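Local coordinates for acyl-coenzyme A oxidase (Caenorhabditis elegans, PDB 5K3J), which catalyses the FAD-dependent, oxygen-consuming desaturation of the CoA thioester of a five-carbon omega-side-chain ascaroside, the first step of peroxisomal beta-oxidation in pheromone biosynthesis, at residues A[204-214]-A[268-276]; A[302-313]-A[605-615]. All coordinates share one frame; numbering follows the deposited sequence.

Interaction 1. Residues A[204-214]-A[268-276]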
# COMPACT_ATOMS: atom_id res chain seq x y z
N LEU A 204 -35.01 -5.57 -13.38
CA LEU A 204 -36.35 -6.15 -13.43
C LEU A 204 -37.12 -5.69 -14.66
O LEU A 204 -37.29 -4.49 -14.89
CB LEU A 204 -37.13 -5.82 -12.16
CG LEU A 204 -38.56 -6.33 -12.11
CD1 LEU A 204 -38.64 -7.82 -12.41
CD2 LEU A 204 -39.20 -6.02 -10.76
N ILE A 205 -37.59 -6.65 -15.45
CA ILE A 205 -38.33 -6.37 -16.67
C ILE A 205 -39.71 -7.03 -16.68
O ILE A 205 -39.82 -8.24 -16.57
CB ILE A 205 -37.54 -6.84 -17.91
CG1 ILE A 205 -36.16 -6.18 -17.96
CG2 ILE A 205 -38.32 -6.54 -19.18
CD1 ILE A 205 -35.28 -6.67 -19.10
N ILE A 206 -40.75 -6.21 -16.83
CA ILE A 206 -42.12 -6.72 -16.87
C ILE A 206 -42.80 -6.27 -18.17
O ILE A 206 -43.22 -5.11 -18.29
CB ILE A 206 -42.91 -6.24 -15.63
CG1 ILE A 206 -42.41 -6.97 -14.38
CG2 ILE A 206 -44.41 -6.48 -15.80
CD1 ILE A 206 -42.81 -6.32 -13.08
N LYS A 207 -42.89 -7.20 -19.12
CA LYS A 207 -43.40 -6.95 -20.48
C LYS A 207 -42.97 -5.58 -21.00
O LYS A 207 -43.79 -4.67 -21.12
CB LYS A 207 -44.93 -7.09 -20.51
CG LYS A 207 -45.44 -8.41 -19.93
CD LYS A 207 -44.83 -9.62 -20.62
CE LYS A 207 -45.32 -10.93 -20.00
NZ LYS A 207 -44.73 -12.12 -20.67
N ARG A 208 -41.69 -5.50 -21.33
CA ARG A 208 -40.93 -4.25 -21.40
C ARG A 208 -41.47 -3.14 -20.51
O ARG A 208 -42.17 -2.23 -20.96
CB ARG A 208 -40.80 -3.73 -22.84
CG ARG A 208 -39.45 -3.01 -23.08
CD ARG A 208 -39.35 -1.66 -22.36
NE ARG A 208 -38.04 -1.41 -21.75
CZ ARG A 208 -37.20 -0.45 -22.14
NH1 ARG A 208 -37.53 0.35 -23.14
NH2 ARG A 208 -36.03 -0.29 -21.52
N ASN A 209 -41.13 -3.24 -19.24
CA ASN A 209 -41.11 -2.11 -18.33
C ASN A 209 -39.86 -2.30 -17.48
O ASN A 209 -39.61 -3.39 -16.98
CB ASN A 209 -42.38 -2.05 -17.48
CG ASN A 209 -43.15 -0.75 -17.68
OD1 ASN A 209 -43.49 -0.06 -16.72
ND2 ASN A 209 -43.41 -0.41 -18.94
N ASN A 210 -39.05 -1.26 -17.34
CA ASN A 210 -37.82 -1.40 -16.59
C ASN A 210 -37.94 -0.81 -15.20
O ASN A 210 -38.23 0.37 -15.03
CB ASN A 210 -36.66 -0.77 -17.36
CG ASN A 210 -35.95 -1.76 -18.26
OD1 ASN A 210 -35.94 -1.61 -19.48
ND2 ASN A 210 -35.37 -2.78 -17.65
N TYR A 211 -37.74 -1.66 -14.19
CA TYR A 211 -38.03 -1.28 -12.81
C TYR A 211 -36.80 -1.14 -11.92
O TYR A 211 -36.93 -0.94 -10.72
CB TYR A 211 -39.00 -2.31 -12.21
CG TYR A 211 -40.38 -2.24 -12.80
CD1 TYR A 211 -41.25 -1.22 -12.44
CD2 TYR A 211 -40.81 -3.17 -13.73
CE1 TYR A 211 -42.52 -1.14 -12.98
CE2 TYR A 211 -42.08 -3.10 -14.27
CZ TYR A 211 -42.93 -2.08 -13.90
OH TYR A 211 -44.19 -2.01 -14.44
N GLY A 212 -35.62 -1.26 -12.51
CA GLY A 212 -34.40 -1.13 -11.74
C GLY A 212 -33.90 -2.46 -11.20
O GLY A 212 -34.53 -3.49 -11.42
N PRO A 213 -32.77 -2.44 -10.48
CA PRO A 213 -32.16 -3.66 -9.94
C PRO A 213 -32.94 -4.25 -8.76
O PRO A 213 -33.38 -3.51 -7.89
CB PRO A 213 -30.78 -3.17 -9.49
CG PRO A 213 -30.98 -1.73 -9.19
CD PRO A 213 -31.96 -1.24 -10.20
N HIS A 214 -33.10 -5.57 -8.74
CA HIS A 214 -33.81 -6.26 -7.66
C HIS A 214 -33.06 -7.52 -7.22
O HIS A 214 -32.07 -7.90 -7.84
CB HIS A 214 -35.23 -6.62 -8.10
CG HIS A 214 -36.16 -5.45 -8.15
ND1 HIS A 214 -35.96 -4.38 -9.00
CD2 HIS A 214 -37.29 -5.18 -7.46
CE1 HIS A 214 -36.93 -3.50 -8.82
NE2 HIS A 214 -37.75 -3.97 -7.90
N CYS A 268 -41.25 -4.61 -1.65
CA CYS A 268 -41.80 -4.62 -3.01
C CYS A 268 -42.49 -5.94 -3.37
O CYS A 268 -42.37 -6.94 -2.65
CB CYS A 268 -40.70 -4.33 -4.04
SG CYS A 268 -39.99 -5.79 -4.82
N LYS A 269 -43.20 -5.95 -4.49
CA LYS A 269 -43.93 -7.13 -4.95
C LYS A 269 -44.01 -7.25 -6.47
O LYS A 269 -44.01 -6.26 -7.20
CB LYS A 269 -45.36 -7.12 -4.41
CG LYS A 269 -45.51 -7.46 -2.95
CD LYS A 269 -46.98 -7.65 -2.63
CE LYS A 269 -47.25 -7.43 -1.15
NZ LYS A 269 -48.72 -7.39 -0.89
N VAL A 270 -44.10 -8.50 -6.94
CA VAL A 270 -44.55 -8.80 -8.29
C VAL A 270 -45.61 -9.90 -8.20
O VAL A 270 -45.31 -11.02 -7.80
CB VAL A 270 -43.41 -9.27 -9.21
CG1 VAL A 270 -43.97 -9.95 -10.45
CG2 VAL A 270 -42.51 -8.10 -9.58
N GLU A 271 -46.86 -9.56 -8.53
CA GLU A 271 -47.95 -10.52 -8.45
C GLU A 271 -47.94 -11.46 -9.65
O GLU A 271 -47.34 -11.16 -10.67
CB GLU A 271 -49.29 -9.79 -8.36
CG GLU A 271 -49.38 -8.75 -7.25
CD GLU A 271 -49.86 -9.34 -5.93
OE1 GLU A 271 -50.75 -8.72 -5.30
OE2 GLU A 271 -49.35 -10.40 -5.52
N ALA A 272 -48.63 -12.59 -9.51
CA ALA A 272 -48.67 -13.63 -10.54
C ALA A 272 -49.13 -13.10 -11.90
O ALA A 272 -48.78 -13.65 -12.94
CB ALA A 272 -49.57 -14.77 -10.10
N ASP A 273 -49.92 -12.02 -11.88
CA ASP A 273 -50.40 -11.42 -13.12
C ASP A 273 -49.42 -10.38 -13.66
O ASP A 273 -49.66 -9.78 -14.71
CB ASP A 273 -51.76 -10.77 -12.91
CG ASP A 273 -51.79 -9.79 -11.75
OD1 ASP A 273 -50.71 -9.46 -11.22
OD2 ASP A 273 -52.89 -9.36 -11.36
N GLY A 274 -48.32 -10.16 -12.95
CA GLY A 274 -47.30 -9.23 -13.38
C GLY A 274 -47.43 -7.85 -12.77
O GLY A 274 -46.64 -6.96 -13.07
N THR A 275 -48.44 -7.66 -11.92
CA THR A 275 -48.63 -6.39 -11.23
C THR A 275 -47.44 -6.09 -10.33
O THR A 275 -47.12 -6.87 -9.42
CB THR A 275 -49.91 -6.38 -10.37
OG1 THR A 275 -51.05 -6.42 -11.23
CG2 THR A 275 -49.98 -5.12 -9.51
N TYR A 276 -46.77 -4.97 -10.58
CA TYR A 276 -45.64 -4.57 -9.76
C TYR A 276 -46.04 -3.56 -8.69
O TYR A 276 -46.67 -2.55 -8.98
CB TYR A 276 -44.52 -3.99 -10.62
CG TYR A 276 -43.34 -3.52 -9.81
CD1 TYR A 276 -42.41 -4.42 -9.29
CD2 TYR A 276 -43.15 -2.16 -9.55
CE1 TYR A 276 -41.34 -3.98 -8.53
CE2 TYR A 276 -42.08 -1.72 -8.80
CZ TYR A 276 -41.17 -2.63 -8.29
OH TYR A 276 -40.10 -2.19 -7.54
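C268 meets H214 at the ring edge, with SG 3.8 Å from CD2 and close to the imidazole plane. Two residues on, V270 turns CG2 to L204 of strand 197-205 and to I206 just after it. This methyl lies 3.9 Å from I206 CD1 and also reaches L204 CD2. F174 of strand 173-177 touches both L204 and V270. From E271 to G274 the chain makes a type I beta turn, which links the short antiparallel strands 269-270 and 276-277. This hairpin packs against the side of the 204-214 hairpin, in the beta-sheet region of the acyl-CoA oxidase fold. G274 ends the turn with a positive phi (96°) that calls for glycine. Its carbonyl O rests 3.6 Å from I206 CG2. Y276 then makes the broadest contact. Its CG is anti to the backbone N (chi1 178°), and the ring lies among L204, Y211 and H214. The Y211 ring covers one face of it; the planes are 31° apart and the centroids 4.4 Å. L204 CD2 approaches Y276 CE1 at 3.7 Å and also sits over the centre of the H214 ring. At the far end Y276 OH shares a 3.0 Å hydrogen bond with H214 NE2, in the plane of the imidazole. The other ring nitrogen, H214 ND1, donates to G212 O, so both nitrogens of H214 are bonded and its ring rotation is fixed.

Interaction 2. Residues A[302-313]-A[605-615]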
# COMPACT_ATOMS: atom_id res chain seq x y z
N LEU A 302 -9.94 -1.92 13.69
CA LEU A 302 -9.32 -3.08 14.34
C LEU A 302 -8.11 -3.65 13.58
O LEU A 302 -7.11 -4.00 14.20
CB LEU A 302 -10.36 -4.18 14.57
CG LEU A 302 -11.37 -3.86 15.68
CD1 LEU A 302 -12.51 -4.87 15.72
CD2 LEU A 302 -10.66 -3.81 17.03
N PHE A 303 -8.21 -3.75 12.25
CA PHE A 303 -7.05 -4.08 11.41
C PHE A 303 -5.86 -3.20 11.76
O PHE A 303 -4.73 -3.67 11.92
CB PHE A 303 -7.38 -3.87 9.93
CG PHE A 303 -8.30 -4.89 9.34
CD1 PHE A 303 -8.14 -6.25 9.57
CD2 PHE A 303 -9.33 -4.48 8.51
CE1 PHE A 303 -9.00 -7.17 8.99
CE2 PHE A 303 -10.19 -5.40 7.93
CZ PHE A 303 -10.02 -6.75 8.17
N LEU A 304 -6.13 -1.90 11.86
CA LEU A 304 -5.12 -0.89 12.14
C LEU A 304 -4.53 -1.11 13.52
O LEU A 304 -3.32 -0.99 13.72
CB LEU A 304 -5.72 0.51 12.04
CG LEU A 304 -4.78 1.70 12.21
CD1 LEU A 304 -3.55 1.50 11.35
CD2 LEU A 304 -5.50 2.98 11.82
N ALA A 305 -5.39 -1.44 14.49
CA ALA A 305 -4.92 -1.78 15.82
C ALA A 305 -4.02 -3.01 15.75
O ALA A 305 -2.98 -3.08 16.41
CB ALA A 305 -6.09 -2.02 16.74
N HIS A 306 -4.43 -3.98 14.94
CA HIS A 306 -3.67 -5.20 14.71
C HIS A 306 -2.26 -4.88 14.20
O HIS A 306 -1.27 -5.43 14.69
CB HIS A 306 -4.42 -6.09 13.71
CG HIS A 306 -3.79 -7.43 13.45
ND1 HIS A 306 -4.54 -8.54 13.12
CD2 HIS A 306 -2.50 -7.83 13.44
CE1 HIS A 306 -3.73 -9.57 12.93
NE2 HIS A 306 -2.49 -9.16 13.12
N ALA A 307 -2.17 -3.99 13.22
CA ALA A 307 -0.88 -3.58 12.68
C ALA A 307 -0.03 -2.92 13.75
O ALA A 307 1.16 -3.22 13.89
CB ALA A 307 -1.08 -2.64 11.51
N LEU A 308 -0.65 -2.02 14.51
CA LEU A 308 0.04 -1.27 15.56
C LEU A 308 0.44 -2.15 16.73
O LEU A 308 1.40 -1.84 17.43
CB LEU A 308 -0.85 -0.13 16.04
CG LEU A 308 -1.17 0.88 14.95
CD1 LEU A 308 -2.39 1.71 15.31
CD2 LEU A 308 0.03 1.76 14.69
N THR A 309 -0.29 -3.24 16.94
CA THR A 309 0.03 -4.19 17.99
C THR A 309 1.38 -4.83 17.70
O THR A 309 2.13 -5.20 18.61
CB THR A 309 -1.05 -5.27 18.13
OG1 THR A 309 -2.32 -4.65 18.32
CG2 THR A 309 -0.76 -6.18 19.31
N ILE A 310 1.70 -4.94 16.41
CA ILE A 310 2.96 -5.52 15.96
C ILE A 310 4.08 -4.50 15.92
O ILE A 310 5.21 -4.78 16.32
CB ILE A 310 2.79 -6.15 14.57
CG1 ILE A 310 1.66 -7.18 14.59
CG2 ILE A 310 4.11 -6.75 14.08
CD1 ILE A 310 1.07 -7.47 13.23
N ALA A 311 3.77 -3.31 15.42
CA ALA A 311 4.75 -2.24 15.32
C ALA A 311 5.23 -1.81 16.70
O ALA A 311 6.43 -1.83 16.97
CB ALA A 311 4.15 -1.04 14.58
N ALA A 312 4.29 -1.46 17.58
CA ALA A 312 4.61 -0.96 18.91
C ALA A 312 5.46 -1.94 19.71
O ALA A 312 6.51 -1.58 20.23
CB ALA A 312 3.34 -0.62 19.67
N ARG A 313 4.99 -3.18 19.80
CA ARG A 313 5.71 -4.22 20.52
C ARG A 313 7.11 -4.41 19.96
O ARG A 313 8.09 -4.46 20.72
CB ARG A 313 4.94 -5.54 20.46
CG ARG A 313 3.71 -5.59 21.36
CD ARG A 313 2.96 -6.89 21.19
NE ARG A 313 1.89 -7.05 22.17
CZ ARG A 313 0.99 -8.03 22.14
NH1 ARG A 313 1.02 -8.93 21.17
NH2 ARG A 313 0.05 -8.10 23.07
N VAL A 605 -1.98 -1.10 23.27
CA VAL A 605 -2.21 -2.08 22.21
C VAL A 605 -2.46 -3.47 22.78
O VAL A 605 -3.22 -4.25 22.21
CB VAL A 605 -1.03 -2.12 21.21
CG1 VAL A 605 -0.91 -0.79 20.47
CG2 VAL A 605 0.27 -2.46 21.92
N ASP A 606 -1.84 -3.77 23.92
CA ASP A 606 -2.08 -5.02 24.64
C ASP A 606 -3.54 -5.11 25.05
O ASP A 606 -4.08 -6.19 25.25
CB ASP A 606 -1.18 -5.13 25.87
CG ASP A 606 0.24 -5.54 25.53
OD1 ASP A 606 0.42 -6.27 24.53
OD2 ASP A 606 1.17 -5.13 26.25
N SER A 607 -4.16 -3.94 25.16
CA SER A 607 -5.55 -3.83 25.57
C SER A 607 -6.52 -4.42 24.55
O SER A 607 -7.59 -4.89 24.91
CB SER A 607 -5.90 -2.37 25.83
OG SER A 607 -5.06 -1.82 26.82
N PHE A 608 -6.13 -4.39 23.27
CA PHE A 608 -6.98 -4.94 22.22
C PHE A 608 -7.13 -6.45 22.39
O PHE A 608 -7.98 -7.08 21.76
CB PHE A 608 -6.43 -4.60 20.83
CG PHE A 608 -6.48 -3.13 20.49
CD1 PHE A 608 -7.66 -2.55 20.05
CD2 PHE A 608 -5.36 -2.34 20.61
CE1 PHE A 608 -7.71 -1.21 19.74
CE2 PHE A 608 -5.41 -0.99 20.29
CZ PHE A 608 -6.59 -0.43 19.86
N GLN A 609 -6.29 -7.01 23.26
CA GLN A 609 -6.30 -8.43 23.64
C GLN A 609 -6.43 -9.35 22.44
O GLN A 609 -7.23 -10.28 22.43
CB GLN A 609 -7.40 -8.69 24.67
CG GLN A 609 -6.91 -8.45 26.10
CD GLN A 609 -8.02 -8.29 27.11
OE1 GLN A 609 -9.20 -8.37 26.78
NE2 GLN A 609 -7.63 -8.06 28.36
N ILE A 610 -5.63 -9.07 21.42
CA ILE A 610 -5.51 -9.92 20.25
C ILE A 610 -4.53 -11.05 20.52
O ILE A 610 -3.35 -10.81 20.74
CB ILE A 610 -5.04 -9.13 19.02
CG1 ILE A 610 -5.94 -7.90 18.80
CG2 ILE A 610 -5.01 -10.02 17.79
CD1 ILE A 610 -5.43 -6.94 17.73
N SER A 611 -5.03 -12.29 20.52
CA SER A 611 -4.19 -13.45 20.78
C SER A 611 -3.15 -13.62 19.67
O SER A 611 -3.30 -13.07 18.58
CB SER A 611 -5.05 -14.71 20.90
OG SER A 611 -5.65 -15.03 19.65
N ASP A 612 -2.09 -14.37 19.96
CA ASP A 612 -1.10 -14.69 18.94
C ASP A 612 -1.74 -15.44 17.78
O ASP A 612 -1.33 -15.28 16.63
CB ASP A 612 0.05 -15.52 19.53
CG ASP A 612 1.03 -14.69 20.33
OD1 ASP A 612 0.96 -13.44 20.27
OD2 ASP A 612 1.88 -15.28 21.02
N MET A 613 -2.74 -16.25 18.10
CA MET A 613 -3.48 -17.00 17.10
C MET A 613 -4.08 -16.09 16.03
O MET A 613 -4.03 -16.40 14.84
CB MET A 613 -4.59 -17.83 17.75
CG MET A 613 -5.57 -18.40 16.75
SD MET A 613 -6.70 -19.63 17.41
CE MET A 613 -5.59 -21.00 17.72
N GLN A 614 -4.65 -14.97 16.46
CA GLN A 614 -5.22 -14.00 15.53
C GLN A 614 -4.14 -13.11 14.93
O GLN A 614 -4.18 -12.78 13.75
CB GLN A 614 -6.28 -13.14 16.21
CG GLN A 614 -6.82 -12.01 15.34
CD GLN A 614 -7.95 -11.25 15.99
OE1 GLN A 614 -8.51 -11.70 16.99
NE2 GLN A 614 -8.29 -10.09 15.44
N LEU A 615 -3.16 -12.72 15.75
CA LEU A 615 -2.14 -11.78 15.32
C LEU A 615 -1.29 -12.34 14.18
O LEU A 615 -0.94 -11.61 13.26
CB LEU A 615 -1.24 -11.39 16.49
CG LEU A 615 -0.49 -10.06 16.32
CD1 LEU A 615 -1.43 -8.89 16.52
CD2 LEU A 615 0.67 -9.98 17.28
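The chi1 of -176° places H306 CG opposite the backbone N and carries the imidazole across to L615. L615 also has its CG on the side away from its N, and this sends the isobutyl group back at helix 287-315. There it fits as a knob into a hole formed by H306, T309, I310 and R313. H306 NE2 donates to L615 O at 2.9 Å. The oxygen lies near the ring plane, but the N-H...O angle of 145° is somewhat bent. Y106 OH bonds to H306 ND1 and also to Q614 NE2, so one tyrosine hydroxyl bonds both side chains. With an alanine here in place of the histidine, L615 O and Y106 OH would probably lose their imidazole partner, and a gap would open beside L615 CD1.

I610 CD1 reaches in over the helix, 3.9 Å from T309 OG1. That hydroxyl is held by A305 O of its own helix. F608 lays a ring face on A305: the CB stands 3.5 Å from the ring centroid, almost on the normal, a CH-pi contact. V605 packs its CB against T309 CA at 4.0 Å, and its CG2 against A312 CB.

R313 extends from CG to NE and forms a salt bridge with D606 OD1, which meets the guanidinium at its edge. The two planes are 43° apart. D606 OD2 has a second cation in R18, and R313 NH1 is bonded to G620 O. The carboxylate is therefore shared by two arginines in a buried setting, which probably favours its charged form.

The contact joins the long helix 287-315, in the C-alpha1 family region, to helices 601-606 and 612-615 and the turn between them, in the C-terminal family region, a buried helical interface within the acyl-CoA oxidase fold.

In the fold
From the N terminus, the chain first passes through helices and then enters the beta region. Interaction 1 closes a loop of 53 residues there, from 204-214 to 268-276. That loop contains strands and no helix. The chain then enters helix 287-315, where interaction 2 opens. Its loop is much longer, 291 residues, mostly helical and without strand, and it ends at 605-615. The loops follow in series and neither nest nor cross. The two contacts lie on opposite sides of the chain's centre, about 27 Å apart at their nearest atoms. Interaction 1 ties beta hairpins together at the periphery; interaction 2 joins helix 287-315 to helices near the C terminus in a buried contact.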